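Local coordinates for protein chitooligosaccharide oxidase (Gibberella zeae, PDB 6Y0R) that oxidises the C1 hydroxyl of chitooligosaccharides to the corresponding lactones with a covalently bound FAD, reducing molecular oxygen to hydrogen peroxide, at residues A[54-59]-A[449-454]; A[139-144]-A[224-229]. All blocks are in the same frame, centred on the assembly; numbering follows the deposited sequence.

Contact 1: residues A[54-59]-A[449-454]; sequences NLRLPF and DSQIKN
Two type I beta turns, each carrying an Asx turn, meet at the surface through Arg56 and Ser450, joining the loop between helix 44-50 and strand 63-65, in the FAD-binding region, to the loop before helix 454-462, in the berberine-like C-terminal region. In the Asn54–Leu57 turn, Asn54 OD1 takes the backbone N of Arg56 at 3.0 Å, the donor standing above the carbonyl plane. The Asp449–Ile452 turn repeats the device, with Asp449 OD1 accepting Gln451 N at 3.0 Å. From the first turn Arg56 runs extended until chi3 bends it (69°), which brings the guanidinium edge round to Ser450. Its NH1 donates to Ser450 OG at 3.0 Å (N-H...O 151°), with OG close to the guanidinium plane. Leu57 CG lies over the centre of one guanidinium face, while NE of Arg56 is held by the carbonyl of Phe339. Gln451 folds back within its own turn, and its NE2 donates to Ser450 OG at 2.7 Å, almost in the amide plane. Water 1 closes the ring, accepting from Arg56 NH2 at 2.8 Å and from Gln451 NE2 at 2.7 Å. The four hydrogen bonds of this ring, two from the guanidinium and two from the Gln451 amide, end on two oxygens, which bridge the turns without a salt bridge.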
ATOM      1  N   ASN A  54      -1.236  13.396  -4.522  1.00 16.60           N
ATOM      2  CA  ASN A  54      -1.462  13.336  -5.979  1.00 17.74           C
ATOM      3  C   ASN A  54      -2.042  14.678  -6.458  1.00 18.47           C
ATOM      4  O   ASN A  54      -3.156  15.000  -6.079  1.00 20.69           O
ATOM      5  CB  ASN A  54      -2.387  12.196  -6.418  1.00 17.38           C
ATOM      6  CG  ASN A  54      -2.399  11.954  -7.910  1.00 19.34           C
ATOM      7  OD1 ASN A  54      -1.862  12.761  -8.696  1.00 20.15           O
ATOM      8  ND2 ASN A  54      -2.932  10.807  -8.316  1.00 18.29           N
ATOM      9  N   LEU A  55      -1.257  15.441  -7.217  1.00 19.79           N
ATOM     10  CA  LEU A  55      -1.671  16.772  -7.757  1.00 20.18           C
ATOM     11  C   LEU A  55      -2.842  16.621  -8.726  1.00 21.99           C
ATOM     12  O   LEU A  55      -3.588  17.617  -8.963  1.00 22.61           O
ATOM     13  CB  LEU A  55      -0.435  17.391  -8.425  1.00 21.39           C
ATOM     14  CG  LEU A  55       0.724  17.652  -7.455  1.00 23.36           C
ATOM     15  CD1 LEU A  55       1.974  18.154  -8.178  1.00 28.10           C
ATOM     16  CD2 LEU A  55       0.295  18.633  -6.383  1.00 21.13           C
ATOM     17  N   ARG A  56      -3.083  15.420  -9.243  1.00 20.06           N
ATOM     18  CA  ARG A  56      -4.269  15.178 -10.095  1.00 20.18           C
ATOM     19  C   ARG A  56      -5.572  15.229  -9.282  1.00 19.27           C
ATOM     20  O   ARG A  56      -6.642  15.440  -9.900  1.00 21.04           O
ATOM     21  CB  ARG A  56      -4.143  13.832 -10.807  1.00 18.44           C
ATOM     22  CG  ARG A  56      -5.162  13.629 -11.916  1.00 19.13           C
ATOM     23  CD  ARG A  56      -4.956  12.333 -12.632  1.00 19.27           C
ATOM     24  NE  ARG A  56      -5.278  11.148 -11.808  1.00 18.43           N
ATOM     25  CZ  ARG A  56      -6.490  10.662 -11.630  1.00 18.80           C
ATOM     26  NH1 ARG A  56      -6.653   9.567 -10.900  1.00 19.27           N
ATOM     27  NH2 ARG A  56      -7.559  11.281 -12.125  1.00 20.53           N
ATOM     28  N   LEU A  57      -5.531  14.998  -7.972  1.00 19.07           N
ATOM     29  CA  LEU A  57      -6.729  14.791  -7.111  1.00 17.66           C
ATOM     30  C   LEU A  57      -6.616  15.553  -5.797  1.00 18.57           C
ATOM     31  O   LEU A  57      -6.649  15.014  -4.671  1.00 18.46           O
ATOM     32  CB  LEU A  57      -6.920  13.289  -6.912  1.00 17.85           C
ATOM     33  CG  LEU A  57      -7.331  12.499  -8.142  1.00 18.27           C
ATOM     34  CD1 LEU A  57      -7.373  11.009  -7.821  1.00 18.96           C
ATOM     35  CD2 LEU A  57      -8.691  12.916  -8.652  1.00 19.45           C
ATOM     36  N   PRO A  58      -6.627  16.907  -5.901  1.00 18.24           N
ATOM     37  CA  PRO A  58      -6.788  17.735  -4.719  1.00 18.42           C
ATOM     38  C   PRO A  58      -8.242  17.729  -4.229  1.00 16.76           C
ATOM     39  O   PRO A  58      -9.181  17.568  -5.041  1.00 20.84           O
ATOM     40  CB  PRO A  58      -6.420  19.143  -5.266  1.00 19.18           C
ATOM     41  CG  PRO A  58      -6.913  19.077  -6.663  1.00 19.56           C
ATOM     42  CD  PRO A  58      -6.548  17.674  -7.155  1.00 19.68           C
ATOM     43  N   PHE A  59      -8.418  17.859  -2.923  1.00 18.96           N
ATOM     44  CA  PHE A  59      -9.744  17.937  -2.265  1.00 20.76           C
ATOM     45  C   PHE A  59      -9.658  18.955  -1.134  1.00 21.05           C
ATOM     46  O   PHE A  59      -8.562  19.253  -0.632  1.00 20.60           O
ATOM     47  CB  PHE A  59     -10.248  16.570  -1.792  1.00 20.26           C
ATOM     48  CG  PHE A  59     -10.560  15.600  -2.894  1.00 19.09           C
ATOM     49  CD1 PHE A  59     -11.633  15.815  -3.756  1.00 18.77           C
ATOM     50  CD2 PHE A  59      -9.788  14.451  -3.106  1.00 18.26           C
ATOM     51  CE1 PHE A  59     -11.894  14.965  -4.806  1.00 18.43           C
ATOM     52  CE2 PHE A  59     -10.061  13.604  -4.169  1.00 18.27           C
ATOM     53  CZ  PHE A  59     -11.124  13.833  -5.010  1.00 19.56           C
ATOM     54  N   ASP A 449      -7.590   2.387  -7.960  1.00 15.37           N
ATOM     55  CA  ASP A 449      -7.934   2.855  -9.327  1.00 15.19           C
ATOM     56  C   ASP A 449      -9.171   3.757  -9.227  1.00 15.80           C
ATOM     57  O   ASP A 449     -10.269   3.257  -9.030  1.00 15.87           O
ATOM     58  CB  ASP A 449      -8.217   1.658 -10.229  1.00 16.24           C
ATOM     59  CG  ASP A 449      -8.379   1.991 -11.691  1.00 17.52           C
ATOM     60  OD1 ASP A 449      -8.735   3.171 -11.980  1.00 17.16           O
ATOM     61  OD2 ASP A 449      -8.127   1.090 -12.534  1.00 16.88           O
ATOM     62  N   SER A 450      -8.974   5.051  -9.458  1.00 16.92           N
ATOM     63  CA  SER A 450     -10.075   6.043  -9.357  1.00 17.46           C
ATOM     64  C   SER A 450     -11.165   5.809 -10.394  1.00 20.73           C
ATOM     65  O   SER A 450     -12.247   6.363 -10.144  1.00 20.55           O
ATOM     66  CB  SER A 450      -9.566   7.427  -9.480  1.00 17.21           C
ATOM     67  OG  SER A 450      -8.850   7.597 -10.663  1.00 18.75           O
ATOM     68  N   GLN A 451     -10.892   5.168 -11.529  1.00 19.16           N
ATOM     69  CA  GLN A 451     -11.835   5.134 -12.684  1.00 20.27           C
ATOM     70  C   GLN A 451     -12.819   3.981 -12.592  1.00 23.68           C
ATOM     71  O   GLN A 451     -13.788   3.980 -13.364  1.00 26.61           O
ATOM     72  CB  GLN A 451     -11.077   5.091 -14.000  1.00 21.27           C
ATOM     73  CG  GLN A 451     -10.138   6.262 -14.177  1.00 20.61           C
ATOM     74  CD  GLN A 451     -10.796   7.584 -13.871  1.00 23.26           C
ATOM     75  OE1 GLN A 451     -11.490   8.147 -14.741  1.00 25.49           O
ATOM     76  NE2 GLN A 451     -10.484   8.141 -12.721  1.00 20.03           N
ATOM     77  N   ILE A 452     -12.593   2.999 -11.736  1.00 24.69           N
ATOM     78  CA  ILE A 452     -13.482   1.805 -11.714  1.00 24.84           C
ATOM     79  C   ILE A 452     -14.828   2.211 -11.135  1.00 25.99           C
ATOM     80  O   ILE A 452     -14.841   3.069 -10.221  1.00 27.63           O
ATOM     81  CB  ILE A 452     -12.820   0.711 -10.862  1.00 28.13           C
ATOM     82  CG1 ILE A 452     -11.615   0.199 -11.647  1.00 29.89           C
ATOM     83  CG2 ILE A 452     -13.801  -0.401 -10.475  1.00 30.20           C
ATOM     84  CD1 ILE A 452     -10.961  -0.941 -10.951  1.00 37.52           C
ATOM     85  N   LYS A 453     -15.905   1.551 -11.572  1.00 28.53           N
ATOM     86  CA  LYS A 453     -17.234   1.754 -10.948  1.00 32.02           C
ATOM     87  C   LYS A 453     -17.129   1.516  -9.443  1.00 28.73           C
ATOM     88  O   LYS A 453     -16.451   0.581  -8.941  1.00 25.01           O
ATOM     89  CB  LYS A 453     -18.325   0.865 -11.563  1.00 34.69           C
ATOM     90  CG  LYS A 453     -18.627   1.182 -13.025  1.00 40.86           C
ATOM     91  CD  LYS A 453     -19.526   0.180 -13.693  1.00 46.86           C
ATOM     92  CE  LYS A 453     -19.842   0.553 -15.126  1.00 54.85           C
ATOM     93  NZ  LYS A 453     -21.073  -0.133 -15.592  1.00 61.15           N
ATOM     94  N   ASN A 454     -17.924   2.270  -8.717  1.00 27.84           N
ATOM     95  CA  ASN A 454     -17.868   2.290  -7.243  1.00 23.98           C
ATOM     96  C   ASN A 454     -17.995   0.903  -6.594  1.00 27.07           C
ATOM     97  O   ASN A 454     -17.072   0.576  -5.832  1.00 30.59           O
ATOM     98  CB  ASN A 454     -18.873   3.303  -6.707  1.00 28.42           C
ATOM     99  CG  ASN A 454     -18.503   4.736  -7.016  1.00 26.15           C
ATOM    100  OD1 ASN A 454     -17.328   5.086  -7.232  1.00 29.85           O
ATOM    101  ND2 ASN A 454     -19.505   5.581  -6.991  1.00 26.05           N
TER
HETATM  102  O   HOH W   1     -10.214  10.619 -11.714  1.00 27.33           O

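Contact 2: residues A[139-144]-A[224-229]; sequences TELWNQ and FQTFAA
Leu141 and Trp142, neighbours on helix 134-145, meet Thr226 and Ala229 where this helix packs against the antiparallel sheet of the PCMH-type FAD-binding domain. The CA atoms of Leu141 and Thr226 are 8.5 Å apart and those of Trp142 and Ala229 6.9 Å, and every atom that touches across the contact (Leu141 CD1, Thr226 CG2, Trp142 CE3 and CZ3, Ala229 CB) belongs to a side chain. Leu141 points from the helix at the strand, and its CD1 meets Thr226 CG2 at 4.2 Å, the two side chains crossing at a slant. Thr226 OG1 sits between its backbone N and carbonyl carbon (chi1 74°), which sets the methyl beside the backbone N and facing the leucine. The hydroxyl meanwhile is bonded to the carbonyl of Gly124 and to NE of Arg147. The threonine therefore splits its role: an apolar branch for the helix, a polar one for the neighbouring backbone and arginine. Leu141 also touches Val118 and Leu149.

Trp142 leaves the helix at a different angle. Its CG is anti to the backbone N (chi1 174°), and this carries the indole straight out from the helix, nearly square to its axis, until the six-membered ring comes up to Ala229. The methyl arrives at the ring edge, nearly in the indole plane, and so makes no stack over a face. Residues of helix 312-320, Trp312 and Met313, also touch the indole, and Trp312 contacts Ala229 as well, so the indole, Ala229 just after the strand, and helix 312-320 meet in one cluster. The tightest approach is at Ala229 CB, which lies 3.5 Å from Trp142 CE3 and 3.6 Å from Trp142 CZ3.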
ATOM      1  N   THR A 139      13.794   3.343  10.832  1.00 17.21           N
ATOM      2  CA  THR A 139      14.939   3.979  11.540  1.00 17.90           C
ATOM      3  C   THR A 139      14.831   3.673  13.038  1.00 19.36           C
ATOM      4  O   THR A 139      15.833   3.264  13.691  1.00 19.92           O
ATOM      5  CB  THR A 139      14.981   5.482  11.257  1.00 19.74           C
ATOM      6  OG1 THR A 139      15.202   5.624   9.852  1.00 19.68           O
ATOM      7  CG2 THR A 139      16.093   6.184  12.006  1.00 21.91           C
ATOM      8  N   GLU A 140      13.652   3.877  13.619  1.00 19.72           N
ATOM      9  CA  GLU A 140      13.440   3.696  15.078  1.00 19.53           C
ATOM     10  C   GLU A 140      13.564   2.237  15.468  1.00 21.06           C
ATOM     11  O   GLU A 140      14.194   1.946  16.475  1.00 21.19           O
ATOM     12  CB  GLU A 140      12.087   4.246  15.538  1.00 21.70           C
ATOM     13  CG  GLU A 140      12.060   5.759  15.573  1.00 24.54           C
ATOM     14  CD  GLU A 140      12.907   6.387  16.675  1.00 30.75           C
ATOM     15  OE1 GLU A 140      13.258   5.673  17.613  1.00 27.84           O
ATOM     16  OE2 GLU A 140      13.195   7.605  16.584  1.00 32.59           O
ATOM     17  N   LEU A 141      12.994   1.297  14.720  1.00 19.11           N
ATOM     18  CA  LEU A 141      13.094  -0.113  15.124  1.00 18.33           C
ATOM     19  C   LEU A 141      14.547  -0.570  14.999  1.00 18.79           C
ATOM     20  O   LEU A 141      14.984  -1.392  15.805  1.00 19.26           O
ATOM     21  CB  LEU A 141      12.148  -0.971  14.284  1.00 19.69           C
ATOM     22  CG  LEU A 141      10.669  -0.699  14.512  1.00 19.52           C
ATOM     23  CD1 LEU A 141       9.858  -1.650  13.629  1.00 20.69           C
ATOM     24  CD2 LEU A 141      10.256  -0.859  15.983  1.00 20.16           C
ATOM     25  N   TRP A 142      15.228  -0.125  13.960  1.00 18.40           N
ATOM     26  CA  TRP A 142      16.652  -0.475  13.737  1.00 18.08           C
ATOM     27  C   TRP A 142      17.477   0.068  14.911  1.00 18.53           C
ATOM     28  O   TRP A 142      18.244  -0.709  15.510  1.00 19.65           O
ATOM     29  CB  TRP A 142      17.121   0.101  12.411  1.00 17.95           C
ATOM     30  CG  TRP A 142      18.585  -0.084  12.156  1.00 17.62           C
ATOM     31  CD1 TRP A 142      19.511   0.908  12.193  1.00 18.56           C
ATOM     32  CD2 TRP A 142      19.264  -1.271  11.720  1.00 17.48           C
ATOM     33  NE1 TRP A 142      20.731   0.415  11.838  1.00 18.85           N
ATOM     34  CE2 TRP A 142      20.609  -0.912  11.523  1.00 17.05           C
ATOM     35  CE3 TRP A 142      18.889  -2.592  11.484  1.00 17.29           C
ATOM     36  CZ2 TRP A 142      21.569  -1.852  11.164  1.00 18.12           C
ATOM     37  CZ3 TRP A 142      19.833  -3.515  11.102  1.00 18.69           C
ATOM     38  CH2 TRP A 142      21.162  -3.144  10.914  1.00 18.09           C
ATOM     39  N   ASN A 143      17.304   1.328  15.233  1.00 20.98           N
ATOM     40  CA  ASN A 143      18.179   1.976  16.253  1.00 23.70           C
ATOM     41  C   ASN A 143      17.800   1.462  17.649  1.00 23.25           C
ATOM     42  O   ASN A 143      18.701   1.195  18.469  1.00 22.37           O
ATOM     43  CB  ASN A 143      18.064   3.486  16.178  1.00 21.19           C
ATOM     44  CG  ASN A 143      18.675   4.098  14.937  1.00 22.55           C
ATOM     45  OD1 ASN A 143      19.521   3.495  14.288  1.00 28.27           O
ATOM     46  ND2 ASN A 143      18.346   5.345  14.669  1.00 26.40           N
ATOM     47  N   GLN A 144      16.526   1.253  17.948  1.00 22.85           N
ATOM     48  CA  GLN A 144      16.102   0.839  19.314  1.00 22.09           C
ATOM     49  C   GLN A 144      16.531  -0.606  19.594  1.00 25.42           C
ATOM     50  O   GLN A 144      16.853  -0.918  20.767  1.00 27.24           O
ATOM     51  CB  GLN A 144      14.592   1.023  19.513  1.00 22.79           C
ATOM     52  CG  GLN A 144      14.154   2.475  19.627  1.00 23.35           C
ATOM     53  CD  GLN A 144      12.670   2.609  19.863  1.00 22.95           C
ATOM     54  OE1 GLN A 144      12.081   1.827  20.606  1.00 25.02           O
ATOM     55  NE2 GLN A 144      12.047   3.554  19.176  1.00 24.61           N
ATOM     56  N   PHE A 224       2.695  -4.735  16.742  1.00 19.28           N
ATOM     57  CA  PHE A 224       3.284  -5.763  15.860  1.00 19.17           C
ATOM     58  C   PHE A 224       4.272  -6.643  16.624  1.00 19.47           C
ATOM     59  O   PHE A 224       4.931  -6.161  17.556  1.00 22.10           O
ATOM     60  CB  PHE A 224       4.097  -5.113  14.731  1.00 19.46           C
ATOM     61  CG  PHE A 224       3.330  -4.178  13.827  1.00 18.37           C
ATOM     62  CD1 PHE A 224       3.109  -2.865  14.198  1.00 18.01           C
ATOM     63  CD2 PHE A 224       2.794  -4.663  12.635  1.00 19.45           C
ATOM     64  CE1 PHE A 224       2.383  -2.017  13.372  1.00 19.51           C
ATOM     65  CE2 PHE A 224       2.062  -3.820  11.809  1.00 20.38           C
ATOM     66  CZ  PHE A 224       1.886  -2.495  12.174  1.00 19.56           C
ATOM     67  N   GLN A 225       4.440  -7.855  16.143  1.00 20.66           N
ATOM     68  CA  GLN A 225       5.585  -8.718  16.509  1.00 23.96           C
ATOM     69  C   GLN A 225       6.678  -8.445  15.476  1.00 22.11           C
ATOM     70  O   GLN A 225       6.548  -8.900  14.312  1.00 23.97           O
ATOM     71  CB  GLN A 225       5.205 -10.195  16.537  1.00 26.69           C
ATOM     72  CG  GLN A 225       6.388 -11.091  16.911  1.00 30.05           C
ATOM     73  CD  GLN A 225       7.032 -10.704  18.228  1.00 39.82           C
ATOM     74  OE1 GLN A 225       6.348 -10.565  19.235  1.00 41.09           O
ATOM     75  NE2 GLN A 225       8.346 -10.475  18.227  1.00 38.62           N
ATOM     76  N   THR A 226       7.704  -7.684  15.861  1.00 21.68           N
ATOM     77  CA  THR A 226       8.844  -7.420  14.956  1.00 21.19           C
ATOM     78  C   THR A 226       9.636  -8.706  14.693  1.00 21.36           C
ATOM     79  O   THR A 226       9.550  -9.671  15.485  1.00 21.94           O
ATOM     80  CB  THR A 226       9.767  -6.311  15.492  1.00 21.33           C
ATOM     81  OG1 THR A 226      10.501  -6.884  16.584  1.00 21.18           O
ATOM     82  CG2 THR A 226       9.023  -5.053  15.870  1.00 21.38           C
ATOM     83  N   PHE A 227      10.471  -8.678  13.659  1.00 20.54           N
ATOM     84  CA  PHE A 227      11.487  -9.724  13.404  1.00 20.87           C
ATOM     85  C   PHE A 227      12.871  -9.073  13.518  1.00 18.15           C
ATOM     86  O   PHE A 227      12.995  -7.821  13.518  1.00 18.22           O
ATOM     87  CB  PHE A 227      11.304 -10.454  12.075  1.00 21.79           C
ATOM     88  CG  PHE A 227      11.209  -9.563  10.867  1.00 22.16           C
ATOM     89  CD1 PHE A 227      12.343  -9.160  10.174  1.00 20.30           C
ATOM     90  CD2 PHE A 227       9.965  -9.159  10.411  1.00 22.23           C
ATOM     91  CE1 PHE A 227      12.241  -8.342   9.052  1.00 23.09           C
ATOM     92  CE2 PHE A 227       9.871  -8.325   9.304  1.00 23.32           C
ATOM     93  CZ  PHE A 227      11.003  -7.926   8.629  1.00 21.92           C
ATOM     94  N   ALA A 228      13.876  -9.889  13.741  1.00 20.98           N
ATOM     95  CA  ALA A 228      15.270  -9.392  13.784  1.00 19.18           C
ATOM     96  C   ALA A 228      15.614  -8.799  12.404  1.00 19.24           C
ATOM     97  O   ALA A 228      15.472  -9.493  11.398  1.00 22.68           O
ATOM     98  CB  ALA A 228      16.186 -10.536  14.164  1.00 22.55           C
ATOM     99  N   ALA A 229      16.109  -7.575  12.371  1.00 19.35           N
ATOM    100  CA  ALA A 229      16.529  -6.862  11.142  1.00 19.69           C
ATOM    101  C   ALA A 229      17.747  -7.580  10.604  1.00 21.72           C
ATOM    102  O   ALA A 229      18.744  -7.746  11.331  1.00 21.75           O
ATOM    103  CB  ALA A 229      16.796  -5.426  11.457  1.00 19.10           C
TER

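Contact 1 lies at the surface and contact 2 is buried, on opposite sides of the chain's centre, with their nearest atoms about 23 Å apart. Their elements differ too: 54-59 and 449-454 are loop turns far apart in sequence, one in the FAD-binding part of the chain and one in the berberine-like C-terminal part, whereas 139-144 and 224-229 both belong to the FAD-binding part, as helix and strand. In sequence contact 2 is nested within the loop that contact 1 closes. The chemistry follows place: charged and amide N-H groups share oxygens, one from water, at the surface, while the buried contact relies on methyl and aromatic carbon, and its Thr226 hydroxyl is bonded to other partners.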